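Local coordinates for protein carbohydrate deacetylase Agd3 (Neosartorya fumigata, PDB 6NWZ) that removes acetyl groups from the N-acetylated sugars of the exopolysaccharide galactosaminogalactan and is required for biofilm formation by Aspergillus fumigatus, at residues 115-120 and 231-236; 146-151 and 182-187. All blocks are in the same frame, centred on the assembly; numbering follows the deposited sequence.

Interaction 1 (115-120 and 231-236)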
loop_
_atom_site.group_PDB
_atom_site.type_symbol
_atom_site.label_atom_id
_atom_site.label_comp_id
_atom_site.label_asym_id
_atom_site.label_seq_id
_atom_site.Cartn_x
_atom_site.Cartn_y
_atom_site.Cartn_z
ATOM N N ARG A 115 -14.346 16.304 -18.039
ATOM C CA ARG A 115 -14.453 14.943 -18.540
ATOM C C ARG A 115 -15.328 14.093 -17.625
ATOM O O ARG A 115 -15.556 14.421 -16.458
ATOM C CB ARG A 115 -13.063 14.321 -18.677
ATOM C CG ARG A 115 -12.225 14.953 -19.779
ATOM C CD ARG A 115 -10.792 14.455 -19.756
ATOM N NE ARG A 115 -10.055 14.870 -20.946
ATOM C CZ ARG A 115 -8.785 14.559 -21.184
ATOM N NH1 ARG A 115 -8.101 13.833 -20.311
ATOM N NH2 ARG A 115 -8.199 14.973 -22.297
ATOM N N MET A 116 -15.825 12.987 -18.180
ATOM C CA MET A 116 -16.661 12.042 -17.454
ATOM C C MET A 116 -16.146 10.625 -17.664
ATOM O O MET A 116 -15.731 10.261 -18.769
ATOM C CB MET A 116 -18.126 12.128 -17.899
ATOM C CG MET A 116 -19.014 11.035 -17.332
ATOM S SD MET A 116 -20.729 11.174 -17.864
ATOM C CE MET A 116 -21.204 12.709 -17.073
ATOM N N VAL A 117 -16.175 9.830 -16.598
ATOM C CA VAL A 117 -15.779 8.430 -16.637
ATOM C C VAL A 117 -16.988 7.582 -16.267
ATOM O O VAL A 117 -17.685 7.880 -15.291
ATOM C CB VAL A 117 -14.601 8.149 -15.687
ATOM C CG1 VAL A 117 -14.359 6.652 -15.563
ATOM C CG2 VAL A 117 -13.349 8.862 -16.175
ATOM N N GLN A 118 -17.240 6.536 -17.051
ATOM C CA GLN A 118 -18.305 5.581 -16.766
ATOM C C GLN A 118 -17.733 4.174 -16.825
ATOM O O GLN A 118 -17.142 3.784 -17.836
ATOM C CB GLN A 118 -19.460 5.724 -17.756
ATOM C CG GLN A 118 -20.115 7.081 -17.743
ATOM C CD GLN A 118 -21.582 7.003 -18.092
ATOM O OE1 GLN A 118 -22.304 6.136 -17.594
ATOM N NE2 GLN A 118 -22.033 7.902 -18.955
ATOM N N PHE A 119 -17.909 3.414 -15.748
ATOM C CA PHE A 119 -17.479 2.028 -15.718
ATOM C C PHE A 119 -18.631 1.147 -15.257
ATOM O O PHE A 119 -19.585 1.611 -14.625
ATOM C CB PHE A 119 -16.235 1.821 -14.828
ATOM C CG PHE A 119 -16.432 2.172 -13.371
ATOM C CD1 PHE A 119 -17.058 1.288 -12.498
ATOM C CD2 PHE A 119 -15.940 3.366 -12.863
ATOM C CE1 PHE A 119 -17.221 1.607 -11.154
ATOM C CE2 PHE A 119 -16.096 3.689 -11.519
ATOM C CZ PHE A 119 -16.738 2.807 -10.664
ATOM N N ASP A 120 -18.519 -0.141 -15.590
ATOM C CA ASP A 120 -19.576 -1.124 -15.350
ATOM C C ASP A 120 -20.833 -0.775 -16.145
ATOM O O ASP A 120 -21.956 -0.871 -15.647
ATOM C CB ASP A 120 -19.882 -1.262 -13.855
ATOM C CG ASP A 120 -20.693 -2.501 -13.535
ATOM O OD1 ASP A 120 -20.764 -3.406 -14.394
ATOM O OD2 ASP A 120 -21.268 -2.564 -12.428
ATOM N N HIS A 231 -6.100 3.491 -12.478
ATOM C CA HIS A 231 -5.104 4.522 -12.735
ATOM C C HIS A 231 -5.241 5.120 -14.128
ATOM O O HIS A 231 -4.759 6.233 -14.368
ATOM C CB HIS A 231 -3.704 3.948 -12.528
ATOM C CG HIS A 231 -3.477 3.423 -11.146
ATOM N ND1 HIS A 231 -3.327 4.251 -10.054
ATOM C CD2 HIS A 231 -3.390 2.157 -10.674
ATOM C CE1 HIS A 231 -3.149 3.517 -8.970
ATOM N NE2 HIS A 231 -3.183 2.243 -9.319
ATOM N N ALA A 232 -5.896 4.416 -15.048
ATOM C CA ALA A 232 -6.137 4.986 -16.366
ATOM C C ALA A 232 -7.195 6.081 -16.303
ATOM O O ALA A 232 -6.967 7.203 -16.768
ATOM C CB ALA A 232 -6.542 3.886 -17.345
ATOM N N TRP A 233 -8.359 5.785 -15.713
ATOM C CA TRP A 233 -9.435 6.770 -15.744
ATOM C C TRP A 233 -9.202 7.911 -14.762
ATOM O O TRP A 233 -9.668 9.027 -15.008
ATOM C CB TRP A 233 -10.801 6.104 -15.505
ATOM C CG TRP A 233 -11.079 5.543 -14.130
ATOM C CD1 TRP A 233 -11.035 4.229 -13.763
ATOM C CD2 TRP A 233 -11.497 6.270 -12.962
ATOM N NE1 TRP A 233 -11.376 4.095 -12.437
ATOM C CE2 TRP A 233 -11.664 5.331 -11.922
ATOM C CE3 TRP A 233 -11.733 7.623 -12.690
ATOM C CZ2 TRP A 233 -12.054 5.700 -10.634
ATOM C CZ3 TRP A 233 -12.119 7.988 -11.408
ATOM C CH2 TRP A 233 -12.277 7.030 -10.397
ATOM N N ILE A 234 -8.471 7.671 -13.672
ATOM C CA ILE A 234 -8.141 8.761 -12.755
ATOM C C ILE A 234 -7.189 9.748 -13.420
ATOM O O ILE A 234 -7.399 10.966 -13.373
ATOM C CB ILE A 234 -7.554 8.211 -11.444
ATOM C CG1 ILE A 234 -8.617 7.427 -10.673
ATOM C CG2 ILE A 234 -6.995 9.348 -10.597
ATOM C CD1 ILE A 234 -8.105 6.805 -9.399
ATOM N N THR A 235 -6.123 9.237 -14.048
ATOM C CA THR A 235 -5.167 10.115 -14.717
ATOM C C THR A 235 -5.819 10.858 -15.875
ATOM O O THR A 235 -5.532 12.038 -16.108
ATOM C CB THR A 235 -3.967 9.313 -15.222
ATOM O OG1 THR A 235 -3.432 8.512 -14.161
ATOM C CG2 THR A 235 -2.887 10.250 -15.732
ATOM N N TRP A 236 -6.695 10.180 -16.619
ATOM C CA TRP A 236 -7.371 10.828 -17.737
ATOM C C TRP A 236 -8.392 11.848 -17.249
ATOM O O TRP A 236 -8.501 12.943 -17.813
ATOM C CB TRP A 236 -8.041 9.777 -18.622
ATOM C CG TRP A 236 -8.772 10.352 -19.796
ATOM C CD1 TRP A 236 -8.236 10.702 -21.001
ATOM C CD2 TRP A 236 -10.175 10.641 -19.884
ATOM N NE1 TRP A 236 -9.214 11.193 -21.832
ATOM C CE2 TRP A 236 -10.414 11.167 -21.169
ATOM C CE3 TRP A 236 -11.249 10.509 -18.999
ATOM C CZ2 TRP A 236 -11.681 11.562 -21.593
ATOM C CZ3 TRP A 236 -12.510 10.901 -19.424
ATOM C CH2 TRP A 236 -12.712 11.421 -20.708
#
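Strand 115-119 packs against the 231-236 segment of helix 224-237, nearly antiparallel to it, the segment axes 9.1 Å apart at 164°, with Val117 facing Trp233 and Arg115 reaching Trp236. Arg115 spreads its whole side chain over one face of the Trp236 indole. Arg115 CD sits above the six-membered ring of Trp236, 3.5 Å from its centroid, as a CH-pi contact; further out, Arg115 CZ stands 3.8 Å from the centroid of the Trp236 five-membered ring in a cation-pi stack, guanidinium and ring turned only 11° apart. Arg115 NH1 also donates to the backbone O of Trp236 at 2.7 Å, the acceptor lying in the guanidinium plane. One guanidinium can serve both because Trp236 CG is anti to its own N (chi1 180°), which leaves the ring beside the carbonyl. This O belongs to the last turn of helix 224-237, whose end would probably favour a cation.

Deeper in, Val117 packs crosswise on Trp233, Val117 CG1 lying 3.6 Å from Trp233 CB, while Val117 CG2 touches the Trp236 edge at CE3 (3.9 Å). Phe119 meets Trp233 obliquely. Met116 points to the other face, against helix 99-112, so strand 115-119, paired in parallel with 76-80 and 209-214, has a helix on each face, a layered alpha/beta arrangement within the CBM87 region. Arg115 NE also forms a salt bridge with the zinc ligand Glu210, making Arg115 a second-shell residue of that metal site.

Interaction 2 (146-151 and 182-187)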
loop_
_atom_site.group_PDB
_atom_site.type_symbol
_atom_site.label_atom_id
_atom_site.label_comp_id
_atom_site.label_asym_id
_atom_site.label_seq_id
_atom_site.Cartn_x
_atom_site.Cartn_y
_atom_site.Cartn_z
ATOM N N SER A 146 -6.065 -6.050 -21.703
ATOM C CA SER A 146 -4.853 -5.248 -21.778
ATOM C C SER A 146 -5.166 -3.905 -22.417
ATOM O O SER A 146 -6.041 -3.804 -23.281
ATOM C CB SER A 146 -3.766 -5.954 -22.585
ATOM O OG SER A 146 -4.110 -5.942 -23.957
ATOM N N PHE A 147 -4.433 -2.878 -21.988
ATOM C CA PHE A 147 -4.498 -1.581 -22.647
ATOM C C PHE A 147 -3.773 -1.641 -23.983
ATOM O O PHE A 147 -2.633 -2.112 -24.062
ATOM C CB PHE A 147 -3.881 -0.493 -21.768
ATOM C CG PHE A 147 -4.759 -0.067 -20.630
ATOM C CD1 PHE A 147 -5.925 0.642 -20.869
ATOM C CD2 PHE A 147 -4.419 -0.375 -19.325
ATOM C CE1 PHE A 147 -6.739 1.029 -19.824
ATOM C CE2 PHE A 147 -5.227 0.009 -18.278
ATOM C CZ PHE A 147 -6.388 0.711 -18.527
ATOM N N THR A 148 -4.434 -1.168 -25.038
ATOM C CA THR A 148 -3.831 -1.124 -26.359
ATOM C C THR A 148 -3.388 0.275 -26.760
ATOM O O THR A 148 -2.645 0.418 -27.737
ATOM C CB THR A 148 -4.805 -1.671 -27.403
ATOM O OG1 THR A 148 -6.028 -0.928 -27.353
ATOM C CG2 THR A 148 -5.093 -3.131 -27.122
ATOM N N ASP A 149 -3.812 1.301 -26.028
ATOM C CA ASP A 149 -3.423 2.672 -26.335
ATOM C C ASP A 149 -3.505 3.471 -25.041
ATOM O O ASP A 149 -4.596 3.665 -24.496
ATOM C CB ASP A 149 -4.320 3.264 -27.422
ATOM C CG ASP A 149 -3.883 4.654 -27.859
ATOM O OD1 ASP A 149 -2.832 5.143 -27.391
ATOM O OD2 ASP A 149 -4.602 5.262 -28.679
ATOM N N THR A 150 -2.351 3.914 -24.546
ATOM C CA THR A 150 -2.264 4.723 -23.340
ATOM C C THR A 150 -1.883 6.167 -23.638
ATOM O O THR A 150 -1.528 6.906 -22.715
ATOM C CB THR A 150 -1.261 4.110 -22.361
ATOM O OG1 THR A 150 0.038 4.062 -22.967
ATOM C CG2 THR A 150 -1.685 2.706 -21.990
ATOM N N SER A 151 -1.956 6.586 -24.905
ATOM C CA SER A 151 -1.514 7.919 -25.299
ATOM C C SER A 151 -2.421 9.030 -24.785
ATOM O O SER A 151 -2.017 10.196 -24.825
ATOM C CB SER A 151 -1.415 8.006 -26.820
ATOM O OG SER A 151 -2.690 7.830 -27.414
ATOM N N THR A 182 -15.197 7.631 -31.475
ATOM C CA THR A 182 -14.895 6.664 -30.429
ATOM C C THR A 182 -13.633 5.902 -30.803
ATOM O O THR A 182 -13.551 5.335 -31.897
ATOM C CB THR A 182 -16.062 5.686 -30.232
ATOM O OG1 THR A 182 -17.254 6.411 -29.896
ATOM C CG2 THR A 182 -15.748 4.687 -29.131
ATOM N N LYS A 183 -12.658 5.890 -29.895
ATOM C CA LYS A 183 -11.431 5.122 -30.049
ATOM C C LYS A 183 -11.357 4.050 -28.970
ATOM O O LYS A 183 -11.976 4.163 -27.909
ATOM C CB LYS A 183 -10.187 6.017 -29.961
ATOM C CG LYS A 183 -9.935 6.571 -28.571
ATOM C CD LYS A 183 -8.744 7.503 -28.553
ATOM C CE LYS A 183 -7.449 6.756 -28.786
ATOM N NZ LYS A 183 -6.287 7.672 -28.643
ATOM N N GLU A 184 -10.581 3.007 -29.250
ATOM C CA GLU A 184 -10.389 1.897 -28.326
ATOM C C GLU A 184 -9.091 2.091 -27.549
ATOM O O GLU A 184 -8.050 2.397 -28.141
ATOM C CB GLU A 184 -10.365 0.569 -29.086
ATOM C CG GLU A 184 -9.731 -0.578 -28.316
ATOM C CD GLU A 184 -9.760 -1.891 -29.078
ATOM O OE1 GLU A 184 -10.863 -2.369 -29.425
ATOM O OE2 GLU A 184 -8.672 -2.449 -29.328
ATOM N N ILE A 185 -9.158 1.924 -26.229
ATOM C CA ILE A 185 -7.971 1.991 -25.384
ATOM C C ILE A 185 -7.659 0.671 -24.694
ATOM O O ILE A 185 -6.519 0.487 -24.234
ATOM C CB ILE A 185 -8.084 3.119 -24.333
ATOM C CG1 ILE A 185 -9.166 2.789 -23.307
ATOM C CG2 ILE A 185 -8.372 4.458 -24.991
ATOM C CD1 ILE A 185 -9.162 3.707 -22.105
ATOM N N ALA A 186 -8.615 -0.251 -24.589
ATOM C CA ALA A 186 -8.388 -1.557 -23.987
ATOM C C ALA A 186 -9.093 -2.616 -24.821
ATOM O O ALA A 186 -10.049 -2.332 -25.548
ATOM C CB ALA A 186 -8.879 -1.613 -22.534
ATOM N N GLN A 187 -8.624 -3.853 -24.692
ATOM C CA GLN A 187 -9.054 -4.910 -25.595
ATOM C C GLN A 187 -9.117 -6.236 -24.850
ATOM O O GLN A 187 -8.202 -6.569 -24.090
ATOM C CB GLN A 187 -8.096 -4.996 -26.789
ATOM C CG GLN A 187 -8.425 -6.043 -27.820
ATOM C CD GLN A 187 -7.544 -5.927 -29.047
ATOM O OE1 GLN A 187 -6.658 -6.751 -29.271
ATOM N NE2 GLN A 187 -7.786 -4.900 -29.849
HETATM O O HOH W 1 -5.617 -7.647 -24.807
HETATM O O HOH W 2 -6.592 3.656 -29.964
#
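Lys183 and Asp149 carry the salt bridge of this contact, Lys183 NZ standing 2.9 Å from Asp149 OD2. The ammonium comes in from above the carboxylate plane, about 39° out of it, and the two side chains cross at about a right angle. A bend at chi3 (-69°) turns the end of the lysine toward the acid; its NZ is also paired with Asp152, so it serves two carboxylates. A water donates both to Asp149 OD2 and to the backbone O of Glu184, tying the same carboxylate to the strand.

The other oxygen of Asp149 works within its own loop. Asp149 OD1 accepts Ser151 N at 3.0 Å, closing an Asx turn, and Ser151 OG at 2.7 Å from the syn side. The carboxylate is therefore fixed at both oxygens.

Before this turn in the chain the backbones pair antiparallel. Ser146 and Gln187 form a hydrogen-bonded pair, Gln187 N to Ser146 O at 2.9 Å and Ser146 N to Gln187 O at 3.2 Å. Phe147 and Ala186 make the next, non-hydrogen-bonded pair, after which regular pairing stops: Ile185 O takes Thr148 N at 2.8 Å, from above its carbonyl plane, and more weakly Asp149 N.

On the face of Ser146 and Gln187, Thr148 CG2 rests on Gln187 CB at 3.6 Å, and Gln187 NE2 bonds Glu184 OE2, whose carboxylate also holds Thr199 through OE1. Ile185 CB packs against Asp149 O, and Ile185 O lies at the edge of the Phe147 ring, in its plane. On the other face, Phe147 CD1 lies obliquely 4.1 Å from Ala186 CB, and the ring also packs on Leu229 and Ala232 of helix 224-237. A polar side and an apolar, core-facing side result, consistent with strand 144-147 ending here, its chain held first by Ile185 O and then by the Asp149 side chain.

How the interactions relate
The two contacts lie about 13 Å apart, centre to centre, within the CBM87 region, and interaction 2 is nested in the chain loop that interaction 1 closes. Helix 224-237 joins them: while Trp233 and Trp236 cover strand 115-119, Ala232 CB meets Phe147 CZ in apolar packing. Interaction 1 is buried, a helix laid on a strand through aromatic and aliphatic surfaces; its cation is tied to the zinc ligand Glu210, whereas that of interaction 2 is shared by two carboxylates. Interaction 2 is partly buried, a strand pair fraying into a turn, and relies on backbone bonds, a salt bridge and water. Strands 182-188, 198-206, 209-214 and 115-119 pair in succession, connecting the strand pair of interaction 2 with the strand of interaction 1.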